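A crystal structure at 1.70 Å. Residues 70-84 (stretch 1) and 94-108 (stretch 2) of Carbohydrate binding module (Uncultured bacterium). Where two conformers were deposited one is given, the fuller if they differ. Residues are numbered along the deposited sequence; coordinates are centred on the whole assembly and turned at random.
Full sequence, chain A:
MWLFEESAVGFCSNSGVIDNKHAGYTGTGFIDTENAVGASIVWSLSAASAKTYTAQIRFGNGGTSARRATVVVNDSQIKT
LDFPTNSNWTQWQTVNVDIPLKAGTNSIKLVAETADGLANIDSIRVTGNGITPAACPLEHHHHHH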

ATOM      1  N   THR A  70       4.798  -7.674   3.491  1.00 16.26           N
ATOM      2  CA  THR A  70       4.330  -8.610   2.464  0.50 16.13           C
ATOM      3  C   THR A  70       3.079  -8.085   1.794  1.00 16.24           C
ATOM      4  O   THR A  70       2.160  -7.634   2.473  1.00 16.97           O
ATOM      5  CB  THR A  70       3.994  -9.990   3.070  0.50 16.58           C
ATOM      6  OG1 THR A  70       5.057 -10.415   3.931  0.50 15.32           O
ATOM      7  CG2 THR A  70       3.712 -11.042   1.966  0.50 13.25           C
ATOM      8  N   VAL A  71       3.047  -8.195   0.470  1.00 17.29           N
ATOM      9  CA  VAL A  71       1.873  -7.855  -0.324  1.00 18.13           C
ATOM     10  C   VAL A  71       1.015  -9.126  -0.422  1.00 18.48           C
ATOM     11  O   VAL A  71       1.522 -10.173  -0.854  1.00 20.53           O
ATOM     12  CB  VAL A  71       2.289  -7.384  -1.727  1.00 18.04           C
ATOM     13  CG1 VAL A  71       1.061  -7.110  -2.618  1.00 21.14           C
ATOM     14  CG2 VAL A  71       3.180  -6.117  -1.603  1.00 19.14           C
ATOM     15  N   VAL A  72      -0.224  -9.034   0.057  1.00 18.54           N
ATOM     16  CA  VAL A  72      -1.179 -10.126   0.057  1.00 19.29           C
ATOM     17  C   VAL A  72      -2.295  -9.778  -0.921  1.00 19.74           C
ATOM     18  O   VAL A  72      -2.895  -8.709  -0.809  1.00 19.92           O
ATOM     19  CB  VAL A  72      -1.796 -10.295   1.444  1.00 19.50           C
ATOM     20  CG1 VAL A  72      -2.830 -11.441   1.457  1.00 21.84           C
ATOM     21  CG2 VAL A  72      -0.687 -10.559   2.479  1.00 20.63           C
ATOM     22  N   VAL A  73      -2.617 -10.664  -1.864  1.00 18.86           N
ATOM     23  CA  VAL A  73      -3.693 -10.315  -2.805  1.00 19.10           C
ATOM     24  C   VAL A  73      -4.712 -11.438  -2.782  1.00 19.67           C
ATOM     25  O   VAL A  73      -4.331 -12.609  -2.949  1.00 20.25           O
ATOM     26  CB  VAL A  73      -3.136 -10.093  -4.224  1.00 18.72           C
ATOM     27  CG1 VAL A  73      -4.277  -9.814  -5.218  1.00 18.85           C
ATOM     28  CG2 VAL A  73      -2.089  -8.934  -4.232  1.00 18.96           C
ATOM     29  N   ASN A  74      -5.959 -11.093  -2.493  1.00 20.32           N
ATOM     30  CA  ASN A  74      -7.027 -12.090  -2.347  1.00 22.65           C
ATOM     31  C   ASN A  74      -6.659 -13.176  -1.342  1.00 25.01           C
ATOM     32  O   ASN A  74      -6.847 -14.378  -1.605  1.00 25.18           O
ATOM     33  CB  ASN A  74      -7.352 -12.676  -3.711  1.00 22.75           C
ATOM     34  CG  ASN A  74      -7.915 -11.642  -4.637  1.00 20.15           C
ATOM     35  OD1 ASN A  74      -7.574 -11.587  -5.826  1.00 24.73           O
ATOM     36  ND2 ASN A  74      -8.776 -10.797  -4.098  1.00 18.35           N
ATOM     37  N   ASP A  75      -6.092 -12.737  -0.213  1.00 26.10           N
ATOM     38  CA  ASP A  75      -5.758 -13.624   0.905  1.00 28.15           C
ATOM     39  C   ASP A  75      -4.530 -14.511   0.650  1.00 28.21           C
ATOM     40  O   ASP A  75      -4.216 -15.388   1.467  1.00 30.16           O
ATOM     41  CB  ASP A  75      -6.985 -14.470   1.273  1.00 28.83           C
ATOM     42  CG  ASP A  75      -7.274 -14.464   2.765  1.00 32.51           C
ATOM     43  OD1 ASP A  75      -6.522 -13.812   3.538  1.00 36.40           O
ATOM     44  OD2 ASP A  75      -8.254 -15.123   3.174  1.00 38.06           O
ATOM     45  N   SER A  76      -3.814 -14.278  -0.444  1.00 26.82           N
ATOM     46  CA  SER A  76      -2.600 -15.023  -0.775  0.50 26.21           C
ATOM     47  C   SER A  76      -1.346 -14.146  -0.737  1.00 26.02           C
ATOM     48  O   SER A  76      -1.324 -13.054  -1.336  1.00 24.32           O
ATOM     49  CB  SER A  76      -2.722 -15.652  -2.168  0.50 27.35           C
ATOM     50  OG  SER A  76      -1.447 -15.953  -2.708  0.50 27.91           O
ATOM     51  N   GLN A  77      -0.289 -14.619  -0.072  1.00 24.76           N
ATOM     52  CA  GLN A  77       0.980 -13.871  -0.053  1.00 24.07           C
ATOM     53  C   GLN A  77       1.664 -13.865  -1.397  1.00 24.76           C
ATOM     54  O   GLN A  77       1.977 -14.918  -1.972  1.00 25.68           O
ATOM     55  CB  GLN A  77       1.959 -14.434   0.980  1.00 24.03           C
ATOM     56  CG  GLN A  77       1.413 -14.432   2.368  1.00 21.69           C
ATOM     57  CD  GLN A  77       2.436 -15.035   3.332  1.00 24.85           C
ATOM     58  OE1 GLN A  77       3.645 -14.763   3.232  1.00 26.82           O
ATOM     59  NE2 GLN A  77       1.963 -15.849   4.244  1.00 19.82           N
ATOM     60  N   ILE A  78       1.909 -12.675  -1.922  1.00 23.88           N
ATOM     61  CA  ILE A  78       2.465 -12.564  -3.255  1.00 23.73           C
ATOM     62  C   ILE A  78       3.956 -12.326  -3.238  1.00 24.54           C
ATOM     63  O   ILE A  78       4.716 -12.994  -3.946  1.00 24.47           O
ATOM     64  CB  ILE A  78       1.762 -11.435  -4.080  1.00 23.91           C
ATOM     65  CG1 ILE A  78       0.255 -11.688  -4.186  1.00 24.65           C
ATOM     66  CG2 ILE A  78       2.409 -11.270  -5.450  1.00 23.76           C
ATOM     67  CD1 ILE A  78      -0.102 -13.084  -4.710  1.00 25.07           C
ATOM     68  N   LYS A  79       4.413 -11.362  -2.449  1.00 24.10           N
ATOM     69  CA  LYS A  79       5.823 -11.015  -2.435  0.50 24.81           C
ATOM     70  C   LYS A  79       6.145 -10.160  -1.216  1.00 24.83           C
ATOM     71  O   LYS A  79       5.292  -9.412  -0.737  1.00 24.44           O
ATOM     72  CB  LYS A  79       6.204 -10.233  -3.691  0.50 25.57           C
ATOM     73  CG  LYS A  79       7.700 -10.022  -3.794  0.50 27.39           C
ATOM     74  CD  LYS A  79       8.105  -9.342  -5.059  0.50 29.12           C
ATOM     75  CE  LYS A  79       9.587  -9.047  -5.025  0.50 30.62           C
ATOM     76  NZ  LYS A  79      10.045  -8.406  -6.287  0.50 30.25           N
ATOM     77  N   THR A  80       7.376 -10.268  -0.732  1.00 24.13           N
ATOM     78  CA  THR A  80       7.827  -9.422   0.375  1.00 23.62           C
ATOM     79  C   THR A  80       8.684  -8.352  -0.214  1.00 22.96           C
ATOM     80  O   THR A  80       9.570  -8.650  -1.005  1.00 23.45           O
ATOM     81  CB  THR A  80       8.632 -10.208   1.420  1.00 23.96           C
ATOM     82  OG1 THR A  80       7.762 -11.178   1.994  1.00 26.79           O
ATOM     83  CG2 THR A  80       9.111  -9.253   2.536  1.00 24.26           C
ATOM     84  N   LEU A  81       8.380  -7.093   0.124  1.00 20.92           N
ATOM     85  CA  LEU A  81       9.098  -5.944  -0.378  1.00 20.48           C
ATOM     86  C   LEU A  81       9.917  -5.366   0.771  1.00 19.36           C
ATOM     87  O   LEU A  81       9.524  -5.475   1.921  1.00 18.78           O
ATOM     88  CB  LEU A  81       8.120  -4.865  -0.886  1.00 20.26           C
ATOM     89  CG  LEU A  81       7.175  -5.278  -2.026  1.00 21.61           C
ATOM     90  CD1 LEU A  81       6.280  -4.103  -2.472  1.00 20.80           C
ATOM     91  CD2 LEU A  81       8.000  -5.788  -3.165  1.00 23.07           C
ATOM     92  N   ASP A  82      11.042  -4.760   0.443  1.00 18.69           N
ATOM     93  CA  ASP A  82      12.011  -4.304   1.446  1.00 20.14           C
ATOM     94  C   ASP A  82      11.605  -2.967   2.117  1.00 18.99           C
ATOM     95  O   ASP A  82      11.768  -2.810   3.325  1.00 18.76           O
ATOM     96  CB  ASP A  82      13.362  -4.115   0.766  1.00 21.00           C
ATOM     97  CG  ASP A  82      14.514  -4.029   1.755  1.00 26.15           C
ATOM     98  OD1 ASP A  82      14.593  -4.897   2.668  1.00 29.68           O
ATOM     99  OD2 ASP A  82      15.346  -3.075   1.615  1.00 30.77           O
ATOM    100  N   PHE A  83      11.130  -2.000   1.313  1.00 16.90           N
ATOM    101  CA  PHE A  83      10.876  -0.635   1.840  1.00 16.42           C
ATOM    102  C   PHE A  83      12.080  -0.045   2.571  1.00 16.01           C
ATOM    103  O   PHE A  83      12.046   0.201   3.774  1.00 17.17           O
ATOM    104  CB  PHE A  83       9.656  -0.628   2.761  1.00 15.21           C
ATOM    105  CG  PHE A  83       8.369  -0.952   2.059  1.00 15.68           C
ATOM    106  CD1 PHE A  83       7.652   0.048   1.376  1.00 16.04           C
ATOM    107  CD2 PHE A  83       7.860  -2.232   2.085  1.00 16.93           C
ATOM    108  CE1 PHE A  83       6.423  -0.256   0.730  1.00 16.40           C
ATOM    109  CE2 PHE A  83       6.664  -2.544   1.421  1.00 16.16           C
ATOM    110  CZ  PHE A  83       5.952  -1.552   0.746  1.00 15.37           C
ATOM    111  N   PRO A  84      13.162   0.157   1.839  1.00 16.83           N
ATOM    112  CA  PRO A  84      14.408   0.598   2.421  1.00 17.41           C
ATOM    113  C   PRO A  84      14.283   1.998   2.981  1.00 17.42           C
ATOM    114  O   PRO A  84      13.422   2.786   2.537  1.00 16.86           O
ATOM    115  CB  PRO A  84      15.350   0.621   1.229  1.00 18.03           C
ATOM    116  CG  PRO A  84      14.471   0.843   0.043  1.00 18.60           C
ATOM    117  CD  PRO A  84      13.259  -0.013   0.380  1.00 17.57           C
TER
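Stretch 2, residues 94-108: TVNVDIPLKAGTNSI

Stretch 1 is a β-hairpin, strands 70-73 and 76-81 joined by a type I' turn from Val-73 to Ser-76, and stretch 2 meets it in two different ways. Its first strand, 94-101, packs across the hairpin mainly through side chains: it runs nearly antiparallel to 76-81, at 172° with axes 7.8 Å apart, and crosses 70-73 at -19°, 8.0 Å away. After a short loop, strand 104-108 comes back beside 70-73, antiparallel at 162° and only 5.5 Å off.

Asn-74, in the turn, has the most surface covered. Its N donates to Ser-107 O at 2.9 Å, a direct hydrogen bond between the stretches, while its CA-to-CB bond points sideways but the end of the side chain comes nearer, beside Asn-106 and Ser-107. Asn-106 itself braces the loop, with OD1 accepting from Lys-102 N (2.8 Å) and ND2 donating to Lys-102 O (2.8 Å). A water accepts from Asp-75 N at 2.9 Å and lies 2.8 Å from Ser-107 OG, a second link at the turn.

Val-73 joins the two modes. It pairs with Ile-108 as a non-hydrogen-bonded antiparallel bridge, CA to CA 4.6 Å, and its side chain lies on the same sheet face as that of Ile-108. There, Val-73 CG2 meets Ile-99 CG2 at 3.8 Å and Val-73 CG1 meets Leu-101 CD2 at 3.9 Å.

Val-97 anchors the layer farther along. It points toward the hairpin, its CB 4.1 Å from Leu-81 CD1 and its CG1 4.3 Å from Val-71 CG2. Two residues back, Val-95 repeats the inward direction: its CG1 touches Leu-81 CD1 at 3.8 Å and Phe-83 CE1 at 3.9 Å. The rule is local alternation: Val-95 and Val-97 inward with Asn-96 away between them, while Ile-99 turns sideways and still packs on Val-73. A water bridges Lys-79 NZ and Asn-96 O, 2.7 Å from each.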

ATOM      1  N   THR A  94       9.295   4.946  -4.230  1.00 16.16           N
ATOM      2  CA  THR A  94       8.266   4.115  -4.845  1.00 16.66           C
ATOM      3  C   THR A  94       8.820   2.703  -5.019  1.00 17.63           C
ATOM      4  O   THR A  94      10.033   2.521  -5.147  1.00 17.89           O
ATOM      5  CB  THR A  94       7.821   4.660  -6.213  1.00 18.27           C
ATOM      6  OG1 THR A  94       8.968   4.856  -7.053  1.00 22.81           O
ATOM      7  CG2 THR A  94       7.085   5.994  -6.056  1.00 16.74           C
ATOM      8  N   VAL A  95       7.939   1.709  -4.956  1.00 17.21           N
ATOM      9  CA  VAL A  95       8.345   0.342  -5.253  1.00 17.88           C
ATOM     10  C   VAL A  95       7.256  -0.263  -6.114  1.00 17.85           C
ATOM     11  O   VAL A  95       6.073  -0.057  -5.857  1.00 16.99           O
ATOM     12  CB  VAL A  95       8.589  -0.496  -3.978  1.00 17.92           C
ATOM     13  CG1 VAL A  95       7.375  -0.523  -3.037  1.00 18.47           C
ATOM     14  CG2 VAL A  95       9.035  -1.948  -4.348  1.00 20.07           C
ATOM     15  N   ASN A  96       7.657  -0.998  -7.143  1.00 18.81           N
ATOM     16  CA  ASN A  96       6.689  -1.656  -8.026  1.00 19.72           C
ATOM     17  C   ASN A  96       6.540  -3.119  -7.640  1.00 19.88           C
ATOM     18  O   ASN A  96       7.494  -3.749  -7.180  1.00 20.18           O
ATOM     19  CB  ASN A  96       7.143  -1.567  -9.490  1.00 20.86           C
ATOM     20  CG  ASN A  96       7.002  -0.181 -10.064  1.00 26.23           C
ATOM     21  OD1 ASN A  96       6.203   0.634  -9.588  1.00 27.93           O
ATOM     22  ND2 ASN A  96       7.773   0.103 -11.098  1.00 30.27           N
ATOM     23  N   VAL A  97       5.340  -3.660  -7.794  1.00 19.91           N
ATOM     24  CA  VAL A  97       5.133  -5.077  -7.536  1.00 20.75           C
ATOM     25  C   VAL A  97       4.050  -5.571  -8.493  1.00 21.35           C
ATOM     26  O   VAL A  97       3.020  -4.906  -8.691  1.00 20.85           O
ATOM     27  CB  VAL A  97       4.769  -5.338  -6.058  1.00 20.50           C
ATOM     28  CG1 VAL A  97       3.482  -4.619  -5.669  1.00 21.18           C
ATOM     29  CG2 VAL A  97       4.653  -6.826  -5.750  1.00 21.58           C
ATOM     30  N   ASP A  98       4.292  -6.727  -9.110  1.00 22.52           N
ATOM     31  CA  ASP A  98       3.282  -7.338  -9.967  1.00 24.23           C
ATOM     32  C   ASP A  98       2.305  -8.166  -9.152  1.00 23.81           C
ATOM     33  O   ASP A  98       2.702  -8.983  -8.296  1.00 24.75           O
ATOM     34  CB  ASP A  98       3.939  -8.175 -11.057  1.00 25.11           C
ATOM     35  CG  ASP A  98       4.647  -7.307 -12.106  1.00 30.80           C
ATOM     36  OD1 ASP A  98       4.368  -6.086 -12.169  1.00 33.43           O
ATOM     37  OD2 ASP A  98       5.499  -7.839 -12.857  1.00 37.08           O
ATOM     38  N   ILE A  99       1.024  -7.969  -9.402  1.00 22.92           N
ATOM     39  CA  ILE A  99       0.016  -8.679  -8.645  1.00 22.69           C
ATOM     40  C   ILE A  99      -1.038  -9.342  -9.554  1.00 23.17           C
ATOM     41  O   ILE A  99      -1.522  -8.723 -10.517  1.00 23.84           O
ATOM     42  CB  ILE A  99      -0.669  -7.750  -7.618  1.00 22.30           C
ATOM     43  CG1 ILE A  99      -1.334  -6.553  -8.310  1.00 22.79           C
ATOM     44  CG2 ILE A  99       0.349  -7.221  -6.605  1.00 22.54           C
ATOM     45  CD1 ILE A  99      -2.246  -5.725  -7.358  1.00 21.65           C
ATOM     46  N   PRO A 100      -1.393 -10.599  -9.247  1.00 23.42           N
ATOM     47  CA  PRO A 100      -2.444 -11.283  -9.991  1.00 23.44           C
ATOM     48  C   PRO A 100      -3.805 -10.843  -9.501  1.00 23.56           C
ATOM     49  O   PRO A 100      -4.119 -10.969  -8.322  1.00 24.35           O
ATOM     50  CB  PRO A 100      -2.200 -12.770  -9.663  1.00 23.88           C
ATOM     51  CG  PRO A 100      -1.590 -12.742  -8.243  1.00 24.33           C
ATOM     52  CD  PRO A 100      -0.743 -11.470  -8.236  1.00 23.47           C
ATOM     53  N   LEU A 101      -4.623 -10.319 -10.409  1.00 23.54           N
ATOM     54  CA  LEU A 101      -5.969  -9.934 -10.071  1.00 23.54           C
ATOM     55  C   LEU A 101      -6.978 -10.784 -10.821  1.00 25.08           C
ATOM     56  O   LEU A 101      -6.727 -11.224 -11.950  1.00 26.64           O
ATOM     57  CB  LEU A 101      -6.215  -8.459 -10.412  1.00 22.89           C
ATOM     58  CG  LEU A 101      -5.311  -7.471  -9.664  1.00 21.83           C
ATOM     59  CD1 LEU A 101      -5.610  -6.046 -10.132  1.00 20.97           C
ATOM     60  CD2 LEU A 101      -5.574  -7.628  -8.140  1.00 20.72           C
ATOM     61  N   LYS A 102      -8.113 -11.001 -10.196  1.00 25.21           N
ATOM     62  CA  LYS A 102      -9.217 -11.739 -10.788  0.50 26.14           C
ATOM     63  C   LYS A 102     -10.231 -10.750 -11.338  1.00 26.57           C
ATOM     64  O   LYS A 102     -10.270  -9.586 -10.909  1.00 26.82           O
ATOM     65  CB  LYS A 102      -9.899 -12.594  -9.716  0.50 26.25           C
ATOM     66  CG  LYS A 102      -8.995 -13.593  -9.002  0.50 26.34           C
ATOM     67  CD  LYS A 102      -9.814 -14.733  -8.383  0.50 29.05           C
ATOM     68  CE  LYS A 102     -10.118 -14.555  -6.901  0.50 30.30           C
ATOM     69  NZ  LYS A 102      -9.164 -15.311  -6.025  0.50 30.91           N
ATOM     70  N   ALA A 103     -11.079 -11.197 -12.267  1.00 26.42           N
ATOM     71  CA  ALA A 103     -12.172 -10.337 -12.676  1.00 26.11           C
ATOM     72  C   ALA A 103     -13.117 -10.111 -11.503  1.00 25.68           C
ATOM     73  O   ALA A 103     -13.424 -11.036 -10.768  1.00 26.19           O
ATOM     74  CB  ALA A 103     -12.933 -10.962 -13.898  1.00 26.64           C
ATOM     75  N   GLY A 104     -13.571  -8.877 -11.312  1.00 24.76           N
ATOM     76  CA  GLY A 104     -14.505  -8.565 -10.232  1.00 24.60           C
ATOM     77  C   GLY A 104     -13.709  -7.996  -9.058  1.00 24.07           C
ATOM     78  O   GLY A 104     -12.658  -7.410  -9.261  1.00 23.18           O
ATOM     79  N   THR A 105     -14.216  -8.177  -7.848  1.00 24.85           N
ATOM     80  CA  THR A 105     -13.606  -7.559  -6.651  1.00 24.53           C
ATOM     81  C   THR A 105     -12.368  -8.308  -6.183  1.00 24.31           C
ATOM     82  O   THR A 105     -12.345  -9.549  -6.156  1.00 24.36           O
ATOM     83  CB  THR A 105     -14.638  -7.483  -5.528  1.00 24.89           C
ATOM     84  OG1 THR A 105     -15.754  -6.702  -5.981  1.00 26.93           O
ATOM     85  CG2 THR A 105     -14.042  -6.841  -4.226  1.00 24.95           C
ATOM     86  N   ASN A 106     -11.337  -7.552  -5.797  1.00 22.29           N
ATOM     87  CA  ASN A 106     -10.084  -8.115  -5.330  1.00 20.17           C
ATOM     88  C   ASN A 106      -9.711  -7.396  -4.039  1.00 20.34           C
ATOM     89  O   ASN A 106     -10.054  -6.236  -3.869  1.00 19.19           O
ATOM     90  CB  ASN A 106      -8.956  -7.847  -6.313  1.00 20.48           C
ATOM     91  CG  ASN A 106      -9.094  -8.645  -7.603  1.00 22.47           C
ATOM     92  OD1 ASN A 106      -8.494  -9.704  -7.758  1.00 21.59           O
ATOM     93  ND2 ASN A 106      -9.887  -8.118  -8.535  1.00 23.10           N
ATOM     94  N   SER A 107      -9.008  -8.076  -3.141  1.00 19.57           N
ATOM     95  CA  SER A 107      -8.482  -7.388  -1.954  1.00 19.43           C
ATOM     96  C   SER A 107      -6.964  -7.328  -2.074  1.00 18.51           C
ATOM     97  O   SER A 107      -6.323  -8.237  -2.620  1.00 18.63           O
ATOM     98  CB  SER A 107      -8.897  -8.116  -0.667  1.00 20.60           C
ATOM     99  OG  SER A 107      -8.362  -9.426  -0.674  1.00 23.45           O
ATOM    100  N   ILE A 108      -6.360  -6.241  -1.563  1.00 17.64           N
ATOM    101  CA  ILE A 108      -4.936  -6.126  -1.512  1.00 17.59           C
ATOM    102  C   ILE A 108      -4.636  -5.708  -0.072  1.00 17.12           C
ATOM    103  O   ILE A 108      -5.312  -4.841   0.459  1.00 16.62           O
ATOM    104  CB  ILE A 108      -4.406  -5.011  -2.437  1.00 18.15           C
ATOM    105  CG1 ILE A 108      -4.747  -5.317  -3.914  1.00 19.35           C
ATOM    106  CG2 ILE A 108      -2.913  -4.861  -2.242  1.00 17.05           C
ATOM    107  CD1 ILE A 108      -4.138  -4.262  -4.874  1.00 22.70           C
TER
HETATM  108  O   HOH W   1      -5.818  -9.927   0.509  1.00 24.32           O
HETATM  109  O   HOH W   2       8.512  -6.215  -6.727  1.00 33.74           O